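Local coordinates for arylmalonate decarboxylase (Bordetella bronchiseptica, PDB 3IXL), which catalyses the decarboxylation of 2-aryl-2-methylmalonates to 2-arylpropionates, taking up a proton and releasing carbon dioxide, at residues Met11-Pro14 / Val20-Asp23; Leu31-Ser36 / Asp218-Ala223; Met73-Ser78 / Thr124-Asp129; Val120-Ala125 / Ala136-Glu141; Thr166-Cys171 / Glu201-Val206. The protein carries 2 engineered substitutions. One frame throughout, in Å; residues are numbered along the deposited sequence.

The contacts follow the two four-stranded parallel sheets of the chain. Contacts 1 and 2 sit on neighbouring strands 8-13 and 33-37 of the first sheet, their centres about 10 Å apart. Contacts 4 and 5 belong to the second sheet and its helices, with centres about 17 Å apart. Contact 3 bridges the halves: it pairs the turn after strand 67-72 with the turn after strand 119-124, shares Thr124 and Ala125 with contact 4, and touches the same 2-phenylacetic acid as contact 1. Along the chain contact 1 closes first, while contact 2 spans 31 to 223 and encloses the other three. The ligand thus lies where strand ends from both sheets meet.

Contact 1 of 5, residues Met11-Pro14 / Val20-Asp23. With PAC (2-phenylacetic acid), chain C.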
# COMPACT_ATOMS: atom_id res chain seq x y z
N MET A 11 5.53 3.64 -10.98
CA MET A 11 4.44 3.72 -9.99
C MET A 11 3.32 4.62 -10.47
O MET A 11 3.56 5.75 -10.86
CB MET A 11 4.99 4.21 -8.65
CG MET A 11 5.91 3.18 -8.03
SD MET A 11 6.55 3.64 -6.43
CE MET A 11 7.03 2.01 -5.83
N ILE A 12 2.10 4.10 -10.44
CA ILE A 12 0.90 4.88 -10.72
C ILE A 12 0.38 5.38 -9.37
O ILE A 12 0.09 4.57 -8.49
CB ILE A 12 -0.17 4.04 -11.44
CG1 ILE A 12 0.39 3.43 -12.74
CG2 ILE A 12 -1.40 4.90 -11.75
CD1 ILE A 12 -0.51 2.36 -13.34
N VAL A 13 0.30 6.70 -9.20
CA VAL A 13 0.00 7.30 -7.90
C VAL A 13 -1.27 8.15 -7.94
O VAL A 13 -1.59 8.70 -8.99
CB VAL A 13 1.21 8.13 -7.36
CG1 VAL A 13 2.45 7.25 -7.20
CG2 VAL A 13 1.51 9.33 -8.27
N PRO A 14 -2.03 8.22 -6.84
CA PRO A 14 -3.23 9.07 -6.85
C PRO A 14 -3.10 10.58 -7.20
O PRO A 14 -3.92 11.07 -7.99
CB PRO A 14 -3.84 8.85 -5.46
CG PRO A 14 -3.35 7.46 -5.09
CD PRO A 14 -1.93 7.43 -5.60
N VAL A 20 6.85 10.56 -7.07
CA VAL A 20 7.26 9.32 -6.44
C VAL A 20 6.93 9.48 -4.96
O VAL A 20 7.31 10.48 -4.33
CB VAL A 20 8.77 9.05 -6.64
CG1 VAL A 20 9.19 7.78 -5.90
CG2 VAL A 20 9.11 8.93 -8.13
N PRO A 21 6.21 8.51 -4.38
CA PRO A 21 5.92 8.63 -2.95
C PRO A 21 7.21 8.77 -2.14
O PRO A 21 8.23 8.15 -2.46
CB PRO A 21 5.17 7.33 -2.62
CG PRO A 21 4.57 6.89 -3.94
CD PRO A 21 5.59 7.31 -4.98
N ALA A 22 7.17 9.61 -1.11
CA ALA A 22 8.36 10.02 -0.38
C ALA A 22 9.12 8.88 0.29
O ALA A 22 10.33 8.99 0.55
CB ALA A 22 8.00 11.09 0.65
N ASP A 23 8.44 7.77 0.56
CA ASP A 23 9.09 6.67 1.25
C ASP A 23 10.23 6.03 0.45
O ASP A 23 11.14 5.44 1.03
CB ASP A 23 8.08 5.60 1.63
CG ASP A 23 7.13 6.05 2.74
OD1 ASP A 23 7.31 7.15 3.32
OD2 ASP A 23 6.20 5.28 3.02
C1 PAC C . -4.90 4.28 -0.42
C2 PAC C . -5.13 5.73 -0.77
C1' PAC C . -3.97 6.64 -1.13
C2' PAC C . -4.15 8.00 -0.86
C3' PAC C . -3.16 8.93 -1.16
C4' PAC C . -1.98 8.50 -1.75
C5' PAC C . -1.78 7.14 -2.03
C6' PAC C . -2.78 6.21 -1.74
O1 PAC C . -3.75 3.76 -0.36
O2 PAC C . -5.95 3.61 -0.18
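Pro21 is the residue through which the 20-23 loop meets strand 8-13, its ring lying against Val13 and Met11. The loop comes in along Val20, whose valine side chain is turned to strand 33-37, against Phe33 and Ala35, rather than to the facing segment. At Pro21 the rigid pyrrolidine ring crosses the Val13 side chain at a slant. Its CD is 3.8 Å from Val13 CG1, and its CG, next round the ring, is 3.9 Å from that same methyl. Val13 presents this branch because its chi1 of -60° sets CG1 opposite the carbonyl carbon. The thioether of Met11, at the end of an extended chain, reaches the same CD from a different direction, bringing SD to 4.1 Å from Pro21 CD. A proline suits this place: it is compact and apolar, and it has no backbone N-H that would need a partner beside two hydrophobic side chains. Past Ala22 the chain reaches Asp23, whose carboxylate has a weak hydrogen bond to Ser212.

Just after the strand Pro14 lines the ligand pocket, its CG 3.5 Å from C5' of 2-phenylacetic acid. The strand thus packs the loop, and the residue that follows it walls the aromatic ring of the ligand. Helix 211-222 closes over Met11 and Pro21 through Phe216. Ile12 points the other way, into helix 55-64, while backbone bonds tie strand 8-13 to strand 33-37 on one side and to Ser71 and Met73 on the other.

Contact 2 of 5, residues Leu31-Ser36 / Asp218-Ala223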
# COMPACT_ATOMS: atom_id res chain seq x y z
N LEU A 31 17.77 3.06 -5.57
CA LEU A 31 16.93 2.56 -6.65
C LEU A 31 16.18 3.69 -7.34
O LEU A 31 15.72 4.62 -6.67
CB LEU A 31 15.94 1.52 -6.13
CG LEU A 31 16.50 0.22 -5.56
CD1 LEU A 31 15.34 -0.74 -5.33
CD2 LEU A 31 17.54 -0.42 -6.46
N PRO A 32 16.08 3.64 -8.68
CA PRO A 32 15.30 4.64 -9.43
C PRO A 32 13.82 4.30 -9.51
O PRO A 32 13.43 3.18 -9.88
CB PRO A 32 15.93 4.59 -10.82
CG PRO A 32 16.39 3.15 -10.97
CD PRO A 32 16.75 2.67 -9.58
N PHE A 33 12.99 5.27 -9.17
CA PHE A 33 11.55 5.15 -9.29
C PHE A 33 11.02 6.26 -10.18
O PHE A 33 11.51 7.38 -10.11
CB PHE A 33 10.88 5.27 -7.91
CG PHE A 33 11.27 4.18 -6.97
CD1 PHE A 33 12.32 4.36 -6.06
CD2 PHE A 33 10.61 2.95 -6.97
CE1 PHE A 33 12.70 3.35 -5.19
CE2 PHE A 33 10.99 1.93 -6.09
CZ PHE A 33 12.04 2.13 -5.21
N ILE A 34 10.05 5.94 -11.02
CA ILE A 34 9.35 6.94 -11.82
C ILE A 34 7.87 6.79 -11.57
O ILE A 34 7.41 5.71 -11.20
CB ILE A 34 9.68 6.83 -13.34
CG1 ILE A 34 9.34 5.44 -13.89
CG2 ILE A 34 11.15 7.20 -13.58
CD1 ILE A 34 9.44 5.33 -15.42
N ALA A 35 7.12 7.88 -11.74
CA ALA A 35 5.72 7.87 -11.38
C ALA A 35 4.87 8.63 -12.37
O ALA A 35 5.37 9.45 -13.14
CB ALA A 35 5.51 8.41 -9.96
N SER A 36 3.59 8.30 -12.36
CA SER A 36 2.61 8.91 -13.22
C SER A 36 1.34 9.07 -12.39
O SER A 36 0.91 8.12 -11.72
CB SER A 36 2.39 8.04 -14.46
OG SER A 36 1.63 8.74 -15.43
N ASP A 218 7.07 -4.60 -2.32
CA ASP A 218 6.46 -5.51 -3.28
C ASP A 218 6.90 -5.21 -4.71
O ASP A 218 7.12 -6.13 -5.50
CB ASP A 218 4.94 -5.41 -3.13
CG ASP A 218 4.19 -6.21 -4.15
OD1 ASP A 218 3.54 -5.59 -5.03
OD2 ASP A 218 4.21 -7.46 -4.04
N ALA A 219 7.03 -3.92 -5.05
CA ALA A 219 7.52 -3.53 -6.37
C ALA A 219 8.97 -3.96 -6.56
O ALA A 219 9.35 -4.46 -7.62
CB ALA A 219 7.38 -2.04 -6.56
N VAL A 220 9.78 -3.79 -5.51
CA VAL A 220 11.18 -4.20 -5.56
C VAL A 220 11.29 -5.72 -5.65
O VAL A 220 12.14 -6.25 -6.37
CB VAL A 220 11.97 -3.63 -4.36
CG1 VAL A 220 13.36 -4.21 -4.28
CG2 VAL A 220 12.03 -2.11 -4.46
N ARG A 221 10.40 -6.41 -4.94
CA ARG A 221 10.26 -7.87 -5.05
C ARG A 221 10.05 -8.28 -6.51
O ARG A 221 10.75 -9.15 -7.03
CB ARG A 221 9.08 -8.35 -4.20
CG ARG A 221 8.75 -9.84 -4.37
CD ARG A 221 7.38 -10.19 -3.80
NE ARG A 221 6.28 -9.52 -4.51
CZ ARG A 221 5.76 -9.91 -5.68
NH1 ARG A 221 4.74 -9.22 -6.21
NH2 ARG A 221 6.25 -10.96 -6.33
N LEU A 222 9.09 -7.63 -7.17
CA LEU A 222 8.73 -7.94 -8.55
C LEU A 222 9.84 -7.64 -9.53
O LEU A 222 9.92 -8.28 -10.59
CB LEU A 222 7.49 -7.15 -8.96
CG LEU A 222 6.18 -7.89 -9.17
CD1 LEU A 222 5.30 -7.02 -10.06
CD2 LEU A 222 6.39 -9.26 -9.81
N ALA A 223 10.68 -6.66 -9.20
CA ALA A 223 11.84 -6.30 -10.02
C ALA A 223 12.91 -7.39 -10.04
O ALA A 223 13.81 -7.37 -10.89
CB ALA A 223 12.42 -4.96 -9.56
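Strand 33-37, at the outer border of the first parallel sheet, and the residues leading into it are met by helix 211-222 where Leu31 and Phe33 approach Val220. Val220 is the meeting point, and Leu31 makes its closer contact. Leu31 CD1 sits 3.7 Å from Val220 CG2 and 4.1 Å from Val220 CG1, so a single leucine methyl rests on both branches of the valine. Val220 sets CG1 opposite its own nitrogen (chi1 171°), so that both branches come within reach of Leu31. Phe33 joins from another direction: its CZ is 4.3 Å from Val220 CG2, which lies at the edge of the ring and near its plane.

Such a helix laid against a parallel sheet is the usual layering of an alpha/beta fold. Here, however, the helix follows strand 208-210 of the second sheet and returns to the first, linking the two halves of the molecule. Branched aliphatic residues suit this interface because they fill it with methyl groups. Phe33 also packs edge-to-face on Phe216 of the same helix, while Val220 reaches Ile9 and Tyr28.

Within the helix, Arg221 grips Asp218 OD2 side-on with NE and NH1, both donors coming from one face of the carboxylate. Asn110 also donates to this oxygen, and Thr102 is hydrogen-bonded to Asp218 OD1.

Contact 3 of 5, residues Met73-Ser78 / Thr124-Asp129; sequences MCTSLS and TAYIDD. Engineered in segment 73-78: Cys74 (natural residue Gly). With PAC (2-phenylacetic acid), chain C.
Tyr126, Ser76 and Thr75 meet around one carboxylate, that of the bound 2-phenylacetic acid. Tyr126 has the largest area buried by the contact. Its OH passes 3.6 Å from Thr75 CB and donates to O2 of the ligand at 2.7 Å, with O2 at the edge of the phenol ring and near its plane. Ser187 is a further partner of this hydroxyl. The approach to the tyrosine is held by an ST turn, in which Thr124 OG1 accepts from Tyr126 N.

Ser76 OG lies 4.1 Å from Tyr126 CE2, obliquely to the ring, and Ser76 binds O2 twice. Its backbone N lies 2.8 Å away and its OG 2.7 Å, the hydroxyl being folded back between its backbone N and carbonyl carbon (chi1 57°) so that both donors reach one oxygen. OG is also hydrogen-bonded to Tyr48. Thr75 likewise gives two donors to O1, N at 3.0 Å and OG1 at 2.8 Å, and OG1 is paired with Ser211 as well. Small hydroxyl residues suit this turn, since each offers two donors in little space.

Both backbone donors belong to the first turn of helix 75-79, whose dipole would probably add to their effect. The engineered Cys74 is its N-cap: SG accepts from Leu77 N and stands 3.5 Å from C2 of the ligand. With Gly189 N also bonded to the ligand, the donors together make up a dioxyanion hole. Such a site would stabilise the negative charge on the carboxylate that remains, probably an enediolate, as carbon dioxide leaves.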
# COMPACT_ATOMS: atom_id res chain seq x y z
N MET A 73 0.05 2.19 -7.04
CA MET A 73 0.37 2.52 -5.65
C MET A 73 -0.80 3.19 -4.92
O MET A 73 -0.69 4.32 -4.42
CB MET A 73 1.65 3.36 -5.59
CG MET A 73 2.88 2.56 -5.97
SD MET A 73 3.42 1.38 -4.71
CE MET A 73 4.16 2.55 -3.54
N CYS A 74 -1.92 2.48 -4.88
CA CYS A 74 -3.08 2.89 -4.10
C CYS A 74 -3.80 1.64 -3.63
O CYS A 74 -4.15 0.78 -4.44
CB CYS A 74 -4.04 3.76 -4.91
SG CYS A 74 -5.49 4.28 -3.94
N THR A 75 -3.98 1.52 -2.32
CA THR A 75 -4.58 0.33 -1.73
C THR A 75 -6.07 0.31 -2.08
O THR A 75 -6.57 -0.66 -2.67
CB THR A 75 -4.41 0.31 -0.19
OG1 THR A 75 -3.25 1.05 0.21
CG2 THR A 75 -4.30 -1.13 0.32
N SER A 76 -6.76 1.39 -1.75
CA SER A 76 -8.21 1.41 -1.90
C SER A 76 -8.69 1.39 -3.35
O SER A 76 -9.71 0.77 -3.66
CB SER A 76 -8.85 2.52 -1.06
OG SER A 76 -8.32 3.79 -1.40
N LEU A 77 -7.95 2.04 -4.24
CA LEU A 77 -8.29 1.99 -5.67
C LEU A 77 -8.25 0.55 -6.17
O LEU A 77 -8.99 0.18 -7.08
CB LEU A 77 -7.30 2.85 -6.46
CG LEU A 77 -7.54 3.39 -7.85
CD1 LEU A 77 -8.94 3.93 -8.03
CD2 LEU A 77 -6.55 4.52 -7.98
N SER A 78 -7.37 -0.26 -5.56
CA SER A 78 -7.22 -1.65 -5.96
C SER A 78 -8.07 -2.67 -5.18
O SER A 78 -8.31 -3.76 -5.70
CB SER A 78 -5.75 -2.07 -6.03
OG SER A 78 -5.05 -1.84 -4.81
N THR A 124 -6.56 2.44 9.90
CA THR A 124 -6.66 3.01 8.56
C THR A 124 -6.92 4.51 8.57
O THR A 124 -7.31 5.07 9.60
CB THR A 124 -7.79 2.39 7.72
OG1 THR A 124 -9.01 3.08 8.00
CG2 THR A 124 -7.93 0.88 7.98
N ALA A 125 -6.73 5.13 7.41
CA ALA A 125 -6.97 6.55 7.24
C ALA A 125 -8.43 6.82 6.85
O ALA A 125 -8.83 7.97 6.81
CB ALA A 125 -6.04 7.11 6.19
N TYR A 126 -9.19 5.76 6.55
CA TYR A 126 -10.40 5.89 5.73
C TYR A 126 -11.71 6.12 6.46
O TYR A 126 -11.81 5.92 7.68
CB TYR A 126 -10.62 4.63 4.90
CG TYR A 126 -9.42 4.05 4.19
CD1 TYR A 126 -9.05 2.72 4.40
CD2 TYR A 126 -8.71 4.80 3.26
CE1 TYR A 126 -7.98 2.16 3.73
CE2 TYR A 126 -7.62 4.24 2.57
CZ TYR A 126 -7.28 2.92 2.82
OH TYR A 126 -6.21 2.34 2.15
N ILE A 127 -12.72 6.51 5.68
CA ILE A 127 -14.13 6.46 6.12
C ILE A 127 -14.66 5.02 6.02
O ILE A 127 -14.07 4.18 5.33
CB ILE A 127 -15.04 7.46 5.35
CG1 ILE A 127 -15.07 7.18 3.85
CG2 ILE A 127 -14.59 8.90 5.64
CD1 ILE A 127 -16.14 7.99 3.07
N ASP A 128 -15.78 4.75 6.68
CA ASP A 128 -16.20 3.38 6.90
C ASP A 128 -16.65 2.57 5.70
O ASP A 128 -16.50 1.35 5.70
CB ASP A 128 -17.22 3.29 8.04
CG ASP A 128 -16.57 3.38 9.41
OD1 ASP A 128 -15.33 3.20 9.52
OD2 ASP A 128 -17.31 3.62 10.39
N ASP A 129 -17.16 3.22 4.65
CA ASP A 129 -17.49 2.45 3.44
C ASP A 129 -16.21 1.81 2.91
O ASP A 129 -16.22 0.65 2.51
CB ASP A 129 -18.13 3.33 2.36
CG ASP A 129 -18.55 2.54 1.11
OD1 ASP A 129 -18.84 1.33 1.21
OD2 ASP A 129 -18.59 3.16 0.03
C1 PAC C . -4.90 4.28 -0.42
C2 PAC C . -5.13 5.73 -0.77
C1' PAC C . -3.97 6.64 -1.13
C2' PAC C . -4.15 8.00 -0.86
C3' PAC C . -3.16 8.93 -1.16
C4' PAC C . -1.98 8.50 -1.75
C5' PAC C . -1.78 7.14 -2.03
C6' PAC C . -2.78 6.21 -1.74
O1 PAC C . -3.75 3.76 -0.36
O2 PAC C . -5.95 3.61 -0.18

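Contact 4 of 5, residues Val120-Ala125 / Ala136-Glu141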
# COMPACT_ATOMS: atom_id res chain seq x y z
N VAL A 120 -5.73 -10.01 11.58
CA VAL A 120 -5.12 -8.73 11.33
C VAL A 120 -5.98 -7.58 11.84
O VAL A 120 -7.14 -7.44 11.45
CB VAL A 120 -4.78 -8.56 9.81
CG1 VAL A 120 -6.02 -8.69 8.91
CG2 VAL A 120 -4.02 -7.25 9.56
N ALA A 121 -5.41 -6.79 12.75
CA ALA A 121 -6.07 -5.58 13.23
C ALA A 121 -5.88 -4.50 12.17
O ALA A 121 -4.81 -4.40 11.57
CB ALA A 121 -5.48 -5.15 14.56
N LEU A 122 -6.91 -3.68 11.96
CA LEU A 122 -6.87 -2.63 10.93
C LEU A 122 -6.75 -1.25 11.54
O LEU A 122 -7.55 -0.86 12.40
CB LEU A 122 -8.14 -2.68 10.07
CG LEU A 122 -8.55 -4.02 9.46
CD1 LEU A 122 -9.83 -3.89 8.61
CD2 LEU A 122 -7.42 -4.63 8.65
N ALA A 123 -5.74 -0.50 11.10
CA ALA A 123 -5.55 0.89 11.50
C ALA A 123 -5.52 1.65 10.19
O ALA A 123 -4.57 1.48 9.42
CB ALA A 123 -4.22 1.04 12.24
N THR A 124 -6.56 2.44 9.90
CA THR A 124 -6.66 3.01 8.56
C THR A 124 -6.92 4.51 8.57
O THR A 124 -7.31 5.07 9.60
CB THR A 124 -7.79 2.39 7.72
OG1 THR A 124 -9.01 3.08 8.00
CG2 THR A 124 -7.93 0.88 7.98
N ALA A 125 -6.73 5.13 7.41
CA ALA A 125 -6.97 6.55 7.24
C ALA A 125 -8.43 6.82 6.85
O ALA A 125 -8.83 7.97 6.81
CB ALA A 125 -6.04 7.11 6.19
N ALA A 136 -13.80 -6.78 3.69
CA ALA A 136 -14.35 -7.77 2.76
C ALA A 136 -13.27 -8.35 1.84
O ALA A 136 -13.23 -9.57 1.60
CB ALA A 136 -15.49 -7.18 1.95
N PHE A 137 -12.40 -7.48 1.34
CA PHE A 137 -11.27 -7.88 0.50
C PHE A 137 -10.36 -8.85 1.25
O PHE A 137 -10.01 -9.92 0.73
CB PHE A 137 -10.49 -6.63 0.04
CG PHE A 137 -9.20 -6.95 -0.66
CD1 PHE A 137 -9.18 -7.29 -2.02
CD2 PHE A 137 -7.99 -6.87 0.02
CE1 PHE A 137 -7.98 -7.57 -2.67
CE2 PHE A 137 -6.79 -7.16 -0.63
CZ PHE A 137 -6.79 -7.51 -1.97
N LEU A 138 -9.98 -8.48 2.47
CA LEU A 138 -9.10 -9.35 3.26
C LEU A 138 -9.74 -10.71 3.53
O LEU A 138 -9.07 -11.74 3.41
CB LEU A 138 -8.67 -8.67 4.56
CG LEU A 138 -7.84 -7.39 4.40
CD1 LEU A 138 -7.75 -6.65 5.73
CD2 LEU A 138 -6.45 -7.68 3.85
N ALA A 139 -11.03 -10.72 3.87
CA ALA A 139 -11.75 -11.98 4.08
C ALA A 139 -11.80 -12.84 2.81
O ALA A 139 -11.65 -14.07 2.89
CB ALA A 139 -13.15 -11.71 4.61
N GLU A 140 -12.01 -12.21 1.65
CA GLU A 140 -11.98 -12.93 0.37
C GLU A 140 -10.63 -13.61 0.15
O GLU A 140 -10.55 -14.64 -0.54
CB GLU A 140 -12.24 -11.97 -0.80
CG GLU A 140 -13.69 -11.58 -1.03
CD GLU A 140 -13.86 -10.67 -2.24
OE1 GLU A 140 -14.72 -10.96 -3.10
OE2 GLU A 140 -13.14 -9.66 -2.34
N GLU A 141 -9.58 -13.01 0.72
CA GLU A 141 -8.22 -13.49 0.54
C GLU A 141 -7.75 -14.36 1.71
O GLU A 141 -6.54 -14.55 1.90
CB GLU A 141 -7.28 -12.29 0.33
CG GLU A 141 -7.48 -11.61 -1.02
CD GLU A 141 -6.84 -12.37 -2.18
OE1 GLU A 141 -6.14 -13.38 -1.94
OE2 GLU A 141 -7.02 -11.94 -3.34
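A chi1 of -51° in Leu122 and one of -63° in Leu138 place each CG opposite its carbonyl carbon, and the two leucines then reach for each other tip to tip. Their terminal methyls meet at 3.6 Å, Leu122 CD2 to Leu138 CD1. Val120 adds a flank: its CG1, held between the backbone N and the carbonyl carbon, stands 4.2 Å from Leu138 CD1, and its side chain runs at about a right angle to that of Leu138. One methyl of the helix is thus received by two residues on the same face of the strand.

The contact joins the first two elements of a beta-alpha-beta unit, strand 119-124, helix 128-140 and strand 144-145. Leucine and valine fit here because the strand runs through the interior and the helix turns one apolar side to it. Leu138 also touches Leu143 in the connection to the last strand. On the opposite face of the strand Ala123 is small enough to let helix 164-176 come close, with Leu170 and Cys171 beside it.

Next to Leu138, Phe137 is buried against helices 83-97 and 104-114, with Glu141 CG over one face of its ring, 4.3 Å above the plane and offset toward the rim. Glu141, just past the helix, makes a salt bridge with Arg113.

Contact 5 of 5, residues Thr166-Cys171 / Glu201-Val206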
# COMPACT_ATOMS: atom_id res chain seq x y z
N THR A 166 0.35 10.17 16.17
CA THR A 166 -1.04 9.85 15.91
C THR A 166 -1.16 8.46 15.28
O THR A 166 -2.05 7.69 15.63
CB THR A 166 -1.69 10.92 15.01
OG1 THR A 166 -1.72 12.17 15.71
CG2 THR A 166 -3.11 10.53 14.60
N LEU A 167 -0.26 8.15 14.36
CA LEU A 167 -0.29 6.85 13.69
C LEU A 167 0.10 5.71 14.64
O LEU A 167 -0.49 4.63 14.60
CB LEU A 167 0.61 6.86 12.45
CG LEU A 167 0.16 7.81 11.34
CD1 LEU A 167 1.24 7.96 10.29
CD2 LEU A 167 -1.16 7.33 10.73
N VAL A 168 1.09 5.95 15.50
CA VAL A 168 1.46 4.95 16.49
C VAL A 168 0.26 4.65 17.40
O VAL A 168 -0.07 3.50 17.67
CB VAL A 168 2.68 5.40 17.36
CG1 VAL A 168 2.88 4.47 18.57
CG2 VAL A 168 3.94 5.48 16.51
N ASP A 169 -0.39 5.71 17.87
CA ASP A 169 -1.55 5.56 18.73
C ASP A 169 -2.71 4.84 18.04
O ASP A 169 -3.40 4.02 18.65
CB ASP A 169 -2.00 6.93 19.23
CG ASP A 169 -3.27 6.85 20.02
OD1 ASP A 169 -3.21 6.36 21.17
OD2 ASP A 169 -4.32 7.27 19.49
N LEU A 170 -2.94 5.16 16.76
CA LEU A 170 -3.98 4.48 15.99
C LEU A 170 -3.76 2.97 15.93
O LEU A 170 -4.68 2.18 16.11
CB LEU A 170 -4.01 5.05 14.58
CG LEU A 170 -5.14 4.58 13.66
CD1 LEU A 170 -6.50 5.13 14.11
CD2 LEU A 170 -4.84 5.00 12.22
N CYS A 171 -2.52 2.57 15.66
CA CYS A 171 -2.17 1.15 15.62
C CYS A 171 -2.34 0.47 16.97
O CYS A 171 -2.89 -0.63 17.04
CB CYS A 171 -0.73 0.98 15.16
SG CYS A 171 -0.45 1.36 13.41
N GLU A 201 5.95 -1.83 16.36
CA GLU A 201 6.49 -3.19 16.47
C GLU A 201 7.25 -3.40 17.79
O GLU A 201 7.12 -4.45 18.42
CB GLU A 201 7.37 -3.54 15.26
CG GLU A 201 6.54 -3.69 13.97
CD GLU A 201 7.33 -4.17 12.77
OE1 GLU A 201 8.58 -4.12 12.79
OE2 GLU A 201 6.67 -4.59 11.79
N ARG A 202 8.02 -2.38 18.20
CA ARG A 202 8.75 -2.40 19.47
C ARG A 202 7.79 -2.53 20.65
O ARG A 202 7.99 -3.36 21.55
CB ARG A 202 9.56 -1.10 19.62
CG ARG A 202 10.40 -1.01 20.90
CD ARG A 202 10.90 0.42 21.14
NE ARG A 202 9.86 1.36 21.56
CZ ARG A 202 9.41 1.49 22.81
NH1 ARG A 202 9.89 0.72 23.77
NH2 ARG A 202 8.46 2.37 23.08
N ARG A 203 6.75 -1.70 20.66
CA ARG A 203 5.83 -1.65 21.79
C ARG A 203 4.92 -2.86 21.90
O ARG A 203 4.62 -3.31 23.01
CB ARG A 203 4.99 -0.38 21.74
CG ARG A 203 5.76 0.88 22.07
CD ARG A 203 4.87 2.10 22.07
NE ARG A 203 3.68 1.92 22.90
CZ ARG A 203 2.68 2.80 23.00
NH1 ARG A 203 2.73 3.94 22.31
NH2 ARG A 203 1.64 2.54 23.78
N LEU A 204 4.48 -3.40 20.77
CA LEU A 204 3.49 -4.46 20.78
C LEU A 204 4.03 -5.86 20.54
O LEU A 204 3.38 -6.84 20.92
CB LEU A 204 2.37 -4.16 19.78
CG LEU A 204 1.65 -2.82 19.95
CD1 LEU A 204 0.57 -2.65 18.90
CD2 LEU A 204 1.05 -2.71 21.36
N GLY A 205 5.18 -5.97 19.89
CA GLY A 205 5.78 -7.27 19.61
C GLY A 205 5.06 -8.04 18.51
O GLY A 205 5.18 -9.27 18.42
N VAL A 206 4.28 -7.33 17.70
CA VAL A 206 3.66 -7.91 16.50
C VAL A 206 4.07 -7.08 15.29
O VAL A 206 4.42 -5.90 15.44
CB VAL A 206 2.11 -7.99 16.61
CG1 VAL A 206 1.67 -8.83 17.82
CG2 VAL A 206 1.48 -6.59 16.68
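Arg203 reaches from helix 196-204 across to Val168 on helix 164-176, mostly with its end. Its CB leaves the backbone toward the other helix but is still 6.2 Å from Val168 CG1. With chi1 at -72° the chain continues beside the backbone N through CG, still 5.8 Å from Val168 CG1, to CD at 4.7 Å. At chi3 (52°) it bends, bringing the end of the guanidinium beside the valine methyl. NE stays farther off, CZ is 4.7 Å from CG1, and NH1 alone closes in, to 3.8 Å from Val168 CG1. The approach to the guanidinium is oblique, and the two side chains cross at about a right angle. Arginine suits this exposed border of the contact: its chain can lie along apolar neighbours such as Val172 while the charge remains near water. Asp169 OD1 carries the opposite charge 6.5 Å from Arg203 NH1, too distant for a salt bridge; its carboxylate is already paired with Arg173 through OD2, so any pull on Arg203 is probably weak.

Deeper between the helices, Leu204 CD1 comes to 4.4 Å from Cys171 O. Cys171, compact and only weakly polar, suits the buried side of its helix, where it packs on Val200, Ile184 and Leu186. Gly205 ends helix 196-204 with a positive phi of 73°, a conformation glycine adopts readily.

Both helices rest on Ile184 of strand 183-187, one preceding and one following it in the chain: two neighbouring helices on one face of a parallel sheet, as in alpha/beta folds built from successive beta-alpha-beta crossovers.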